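Side-chain contacts in Nrps/pks (Streptomyces albus, PDB 4OPE), which probably extends the growing polyketide chain by decarboxylative condensation, as a ketosynthase domain of the oxazolomycin biosynthetic assembly line: residues Leu99-His104 with Ser243-Leu248; His104-Ala109 with Tyr161-Asp166. One frame throughout, in Å; residues are numbered along the deposited sequence.

Helix 93-108 supplies one side of both contacts, which share His-104 where its two segments meet. Following the chain from the N terminus, segment 104-109 first finds its partner 52 residues further on, at the end of helix 152-163, and this closes the loop of contact 2. Contact 1 closes later, when segment 243-248 on strand 242-250 runs beside segment 99-104 after a separation of 139 residues, so the loop of contact 2 is nested inside that of contact 1. Their centres lie about 7 Å apart, and Leu-105 from contact 2 packs on the strand of contact 1. Together they join the helix to the mixed sheet and to helix 152-163.

Contact 1 (Leu99-His104 with Ser243-Leu248); sequences LQTVWH and SGAVLL
The hydroxyl OG1 of Thr-101 is held by two groups: Ser-243 OG across the contact, at 2.8 Å, and the carbonyl of Ile-97 one turn earlier in its own helix. This is helix-on-sheet packing within the thiolase-type fold expected of a ketosynthase, with helix 93-108 lying over strand 242-250. The short axes of the two segments approach to 8.0 Å and run at 35° to each other, so helix and strand travel in roughly the same direction. Strand 242-250 sits inside the mixed sheet, between strands 197-204 and 9-17, and backbone bonds such as Gly-244 with Gly-202 and Ala-245 with Ala-15 tie it to both.

Thr-101 divides its two branches between polar and apolar work. With chi1 at -64°, OG1 lies beside the backbone N, where it can meet the Ile-97 carbonyl as well as the serine, while CG2 is turned away from that N and reaches the strand. The methyl stands 4.0 Å from Gly-244 C, against the strand backbone. Ser-243 swings OG opposite its own N, which brings it to Thr-101 OG1. A valine here would probably leave Ser-243 OG without its hydroxyl mate and Ile-97 O without its side-chain bond.

All four touching residues are buried. The apolar end of the contact is the pairing of Thr-101 CG2 with Ala-245 CB, two methyl carbons 3.9 Å apart.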
loop_
_atom_site.group_PDB
_atom_site.type_symbol
_atom_site.label_atom_id
_atom_site.label_comp_id
_atom_site.label_asym_id
_atom_site.label_seq_id
_atom_site.Cartn_x
_atom_site.Cartn_y
_atom_site.Cartn_z
ATOM N N LEU A 99 9.513 -5.822 12.717
ATOM C CA LEU A 99 10.902 -6.158 12.544
ATOM C C LEU A 99 11.231 -7.477 13.225
ATOM O O LEU A 99 11.868 -8.370 12.638
ATOM C CB LEU A 99 11.780 -5.088 13.130
ATOM C CG LEU A 99 12.202 -3.971 12.219
ATOM C CD1 LEU A 99 12.792 -2.912 13.118
ATOM C CD2 LEU A 99 13.227 -4.427 11.193
ATOM N N GLN A 100 10.776 -7.630 14.458
ATOM C CA GLN A 100 10.993 -8.899 15.137
ATOM C C GLN A 100 10.268 -10.048 14.422
ATOM O O GLN A 100 10.827 -11.135 14.288
ATOM C CB GLN A 100 10.639 -8.795 16.609
ATOM C CG GLN A 100 11.459 -7.690 17.316
ATOM C CD GLN A 100 11.079 -7.513 18.796
ATOM O OE1 GLN A 100 9.978 -7.794 19.167
ATOM N NE2 GLN A 100 11.981 -7.002 19.611
ATOM N N THR A 101 9.061 -9.797 13.922
ATOM C CA THR A 101 8.324 -10.799 13.181
ATOM C C THR A 101 9.097 -11.251 11.969
ATOM O O THR A 101 9.254 -12.438 11.722
ATOM C CB THR A 101 6.974 -10.227 12.756
ATOM O OG1 THR A 101 6.211 -9.948 13.938
ATOM C CG2 THR A 101 6.221 -11.171 11.838
ATOM N N VAL A 102 9.660 -10.328 11.222
ATOM C CA VAL A 102 10.413 -10.753 10.038
ATOM C C VAL A 102 11.620 -11.577 10.417
ATOM O O VAL A 102 11.919 -12.592 9.776
ATOM C CB VAL A 102 10.789 -9.590 9.131
ATOM C CG1 VAL A 102 11.623 -10.080 7.965
ATOM C CG2 VAL A 102 9.506 -8.959 8.613
ATOM N N TRP A 103 12.296 -11.167 11.478
ATOM C CA TRP A 103 13.413 -11.961 11.988
ATOM C C TRP A 103 12.936 -13.387 12.271
ATOM O O TRP A 103 13.581 -14.361 11.841
ATOM C CB TRP A 103 14.019 -11.377 13.269
ATOM C CG TRP A 103 15.255 -12.121 13.637
ATOM C CD1 TRP A 103 15.364 -13.209 14.457
ATOM C CD2 TRP A 103 16.577 -11.855 13.145
ATOM N NE1 TRP A 103 16.683 -13.638 14.521
ATOM C CE2 TRP A 103 17.445 -12.836 13.714
ATOM C CE3 TRP A 103 17.111 -10.891 12.285
ATOM C CZ2 TRP A 103 18.806 -12.881 13.427
ATOM C CZ3 TRP A 103 18.480 -10.925 12.010
ATOM C CH2 TRP A 103 19.308 -11.909 12.582
ATOM N N HIS A 104 11.818 -13.528 12.994
ATOM C CA HIS A 104 11.363 -14.851 13.329
ATOM C C HIS A 104 10.872 -15.613 12.110
ATOM O O HIS A 104 11.015 -16.831 12.056
ATOM C CB HIS A 104 10.317 -14.806 14.394
ATOM C CG HIS A 104 10.847 -14.403 15.729
ATOM N ND1 HIS A 104 10.159 -13.575 16.583
ATOM C CD2 HIS A 104 11.997 -14.726 16.360
ATOM C CE1 HIS A 104 10.856 -13.403 17.690
ATOM N NE2 HIS A 104 11.971 -14.105 17.584
ATOM N N SER A 243 0.632 -9.399 14.577
ATOM C CA SER A 243 1.700 -9.215 13.622
ATOM C C SER A 243 1.933 -10.575 12.979
ATOM O O SER A 243 1.985 -11.604 13.696
ATOM C CB SER A 243 2.971 -8.830 14.361
ATOM O OG SER A 243 3.932 -8.309 13.481
ATOM N N GLY A 244 2.067 -10.597 11.645
ATOM C CA GLY A 244 2.324 -11.822 10.992
ATOM C C GLY A 244 2.951 -11.662 9.653
ATOM O O GLY A 244 2.770 -10.661 8.991
ATOM N N ALA A 245 3.695 -12.690 9.241
ATOM C CA ALA A 245 4.315 -12.671 7.938
ATOM C C ALA A 245 4.573 -14.084 7.450
ATOM O O ALA A 245 4.799 -14.997 8.245
ATOM C CB ALA A 245 5.617 -11.899 8.023
ATOM N N VAL A 246 4.538 -14.239 6.135
ATOM C CA VAL A 246 4.896 -15.464 5.503
ATOM C C VAL A 246 6.012 -15.165 4.518
ATOM O O VAL A 246 6.212 -14.012 4.073
ATOM C CB VAL A 246 3.706 -16.060 4.725
ATOM C CG1 VAL A 246 2.593 -16.475 5.664
ATOM C CG2 VAL A 246 3.156 -15.091 3.700
ATOM N N LEU A 247 6.726 -16.213 4.124
ATOM C CA LEU A 247 7.857 -16.045 3.178
ATOM C C LEU A 247 7.557 -16.843 1.947
ATOM O O LEU A 247 7.226 -18.023 2.040
ATOM C CB LEU A 247 9.191 -16.488 3.803
ATOM C CG LEU A 247 10.435 -16.164 2.937
ATOM C CD1 LEU A 247 10.683 -14.691 2.853
ATOM C CD2 LEU A 247 11.667 -16.790 3.511
ATOM N N LEU A 248 7.677 -16.183 0.805
ATOM C CA LEU A 248 7.225 -16.724 -0.473
ATOM C C LEU A 248 8.367 -16.962 -1.467
ATOM O O LEU A 248 9.390 -16.273 -1.440
ATOM C CB LEU A 248 6.215 -15.766 -1.076
ATOM C CG LEU A 248 5.012 -15.439 -0.184
ATOM C CD1 LEU A 248 4.347 -14.145 -0.627
ATOM C CD2 LEU A 248 4.010 -16.577 -0.224
#

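Contact 2 (His104-Ala109 with Tyr161-Asp166); sequences HLLEDA and YFFDFD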
loop_
_atom_site.group_PDB
_atom_site.type_symbol
_atom_site.label_atom_id
_atom_site.label_comp_id
_atom_site.label_asym_id
_atom_site.label_seq_id
_atom_site.Cartn_x
_atom_site.Cartn_y
_atom_site.Cartn_z
ATOM N N HIS A 104 11.818 -13.528 12.994
ATOM C CA HIS A 104 11.363 -14.851 13.329
ATOM C C HIS A 104 10.872 -15.613 12.110
ATOM O O HIS A 104 11.015 -16.831 12.056
ATOM C CB HIS A 104 10.317 -14.806 14.394
ATOM C CG HIS A 104 10.847 -14.403 15.729
ATOM N ND1 HIS A 104 10.159 -13.575 16.583
ATOM C CD2 HIS A 104 11.997 -14.726 16.360
ATOM C CE1 HIS A 104 10.856 -13.403 17.690
ATOM N NE2 HIS A 104 11.971 -14.105 17.584
ATOM N N LEU A 105 10.341 -14.914 11.122
ATOM C CA LEU A 105 9.956 -15.566 9.882
ATOM C C LEU A 105 11.162 -16.263 9.226
ATOM O O LEU A 105 11.063 -17.434 8.751
ATOM C CB LEU A 105 9.364 -14.530 8.904
ATOM C CG LEU A 105 9.175 -14.885 7.428
ATOM C CD1 LEU A 105 8.194 -16.034 7.412
ATOM C CD2 LEU A 105 8.605 -13.744 6.597
ATOM N N LEU A 106 12.298 -15.564 9.157
ATOM C CA LEU A 106 13.450 -16.143 8.479
ATOM C C LEU A 106 13.915 -17.380 9.227
ATOM O O LEU A 106 14.224 -18.414 8.628
ATOM C CB LEU A 106 14.535 -15.130 8.349
ATOM C CG LEU A 106 14.578 -14.351 7.038
ATOM C CD1 LEU A 106 13.253 -14.095 6.348
ATOM C CD2 LEU A 106 15.335 -13.071 7.275
ATOM N N GLU A 107 13.871 -17.315 10.550
ATOM C CA GLU A 107 14.196 -18.491 11.342
ATOM C C GLU A 107 13.221 -19.630 11.085
ATOM O O GLU A 107 13.625 -20.773 10.928
ATOM C CB GLU A 107 14.280 -18.154 12.824
ATOM C CG GLU A 107 15.355 -17.112 13.089
ATOM C CD GLU A 107 15.656 -16.903 14.563
ATOM O OE1 GLU A 107 14.673 -17.033 15.393
ATOM O OE2 GLU A 107 16.868 -16.606 14.860
ATOM N N ASP A 108 11.944 -19.332 10.957
ATOM C CA ASP A 108 10.994 -20.416 10.709
ATOM C C ASP A 108 11.187 -21.022 9.322
ATOM O O ASP A 108 11.079 -22.204 9.155
ATOM C CB ASP A 108 9.556 -19.977 10.919
ATOM C CG ASP A 108 8.568 -21.122 10.711
ATOM O OD1 ASP A 108 8.437 -22.037 11.591
ATOM O OD2 ASP A 108 7.910 -21.096 9.647
ATOM N N ALA A 109 11.508 -20.215 8.337
ATOM C CA ALA A 109 11.852 -20.728 7.042
ATOM C C ALA A 109 13.204 -21.442 6.968
ATOM O O ALA A 109 13.535 -21.903 5.881
ATOM C CB ALA A 109 11.858 -19.584 6.033
ATOM N N TYR A 161 15.726 -2.350 4.754
ATOM C CA TYR A 161 17.027 -1.824 5.037
ATOM C C TYR A 161 17.833 -2.812 5.868
ATOM O O TYR A 161 18.918 -3.229 5.491
ATOM C CB TYR A 161 16.885 -0.535 5.789
ATOM C CG TYR A 161 18.145 -0.109 6.438
ATOM C CD1 TYR A 161 19.213 0.361 5.660
ATOM C CD2 TYR A 161 18.286 -0.150 7.814
ATOM C CE1 TYR A 161 20.394 0.775 6.239
ATOM C CE2 TYR A 161 19.471 0.228 8.412
ATOM C CZ TYR A 161 20.530 0.694 7.628
ATOM O OH TYR A 161 21.715 1.107 8.214
ATOM N N PHE A 162 17.267 -3.210 6.988
ATOM C CA PHE A 162 17.937 -4.022 7.951
ATOM C C PHE A 162 18.220 -5.416 7.456
ATOM O O PHE A 162 19.209 -5.996 7.832
ATOM C CB PHE A 162 17.112 -4.106 9.236
ATOM C CG PHE A 162 17.746 -4.937 10.303
ATOM C CD1 PHE A 162 18.801 -4.436 11.072
ATOM C CD2 PHE A 162 17.319 -6.233 10.535
ATOM C CE1 PHE A 162 19.377 -5.198 12.069
ATOM C CE2 PHE A 162 17.904 -7.012 11.523
ATOM C CZ PHE A 162 18.930 -6.488 12.298
ATOM N N PHE A 163 17.345 -6.000 6.668
ATOM C CA PHE A 163 17.579 -7.376 6.193
ATOM C C PHE A 163 18.228 -7.419 4.827
ATOM O O PHE A 163 18.464 -8.501 4.286
ATOM C CB PHE A 163 16.242 -8.122 6.104
ATOM C CG PHE A 163 15.653 -8.419 7.427
ATOM C CD1 PHE A 163 14.897 -7.488 8.082
ATOM C CD2 PHE A 163 15.865 -9.645 8.023
ATOM C CE1 PHE A 163 14.341 -7.791 9.327
ATOM C CE2 PHE A 163 15.323 -9.936 9.273
ATOM C CZ PHE A 163 14.577 -8.997 9.932
ATOM N N ASP A 164 18.479 -6.240 4.272
ATOM C CA ASP A 164 19.046 -6.072 2.961
ATOM C C ASP A 164 18.172 -6.678 1.890
ATOM O O ASP A 164 18.597 -7.540 1.109
ATOM C CB ASP A 164 20.470 -6.629 2.922
ATOM C CG ASP A 164 21.296 -6.098 1.731
ATOM O OD1 ASP A 164 20.830 -5.194 0.994
ATOM O OD2 ASP A 164 22.410 -6.626 1.497
ATOM N N PHE A 165 16.922 -6.248 1.875
ATOM C CA PHE A 165 15.988 -6.711 0.864
ATOM C C PHE A 165 15.811 -5.609 -0.181
ATOM O O PHE A 165 15.250 -4.537 0.102
ATOM C CB PHE A 165 14.640 -7.090 1.506
ATOM C CG PHE A 165 14.688 -8.294 2.410
ATOM C CD1 PHE A 165 15.680 -9.253 2.280
ATOM C CD2 PHE A 165 13.715 -8.467 3.387
ATOM C CE1 PHE A 165 15.716 -10.344 3.114
ATOM C CE2 PHE A 165 13.727 -9.556 4.203
ATOM C CZ PHE A 165 14.736 -10.498 4.082
ATOM N N ASP A 166 16.313 -5.848 -1.383
ATOM C CA ASP A 166 16.376 -4.775 -2.378
ATOM C C ASP A 166 15.378 -5.003 -3.507
ATOM O O ASP A 166 15.476 -4.447 -4.559
ATOM C CB ASP A 166 17.826 -4.537 -2.853
ATOM C CG ASP A 166 18.434 -5.726 -3.605
ATOM O OD1 ASP A 166 17.747 -6.776 -3.811
ATOM O OD2 ASP A 166 19.630 -5.589 -3.999
#
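Leu-106 turns its CD2 methyl toward two phenylalanines, Phe-163 and Phe-165, touching both; they stand before and after Asp-164, the positive-phi residue of a Schellman motif at the end of helix 152-163. The contact is helix-to-helix-end packing in the N-terminal half of the ketosynthase fold. It is made by side chains, since the nearest CA atoms, those of Leu-106 and Phe-163, are 10.0 Å apart.

The tight part is apolar. Leu-106 CD2 lies 3.5 Å from Phe-163 CD2 and 3.7 Å from Phe-163 CE2, approaching that ring obliquely as the two side chains run past one another head to tail. One face of Phe-163 is met near its rim by Phe-162 CD2. Phe-165 is braced from within the turn, because Phe-163 CB is centred on one face of the Phe-165 ring, 3.4 Å from its plane.

The loose side is the turn itself. Asp-164 takes a positive phi of 61° there, its N bonds back to Tyr-161 O, and its side chain is exposed, far from Leu-106. Its OD1 accepts a hydrogen bond from the backbone N of Ala-275 of the second subunit, which places this end of the helix at the dimer interface. Beyond this turn Phe-165 points back toward helix 93-108, and with chi1 at -67° its ring meets the leucine at an edge, Phe-165 CZ lying 4.1 Å from Leu-106 CD2.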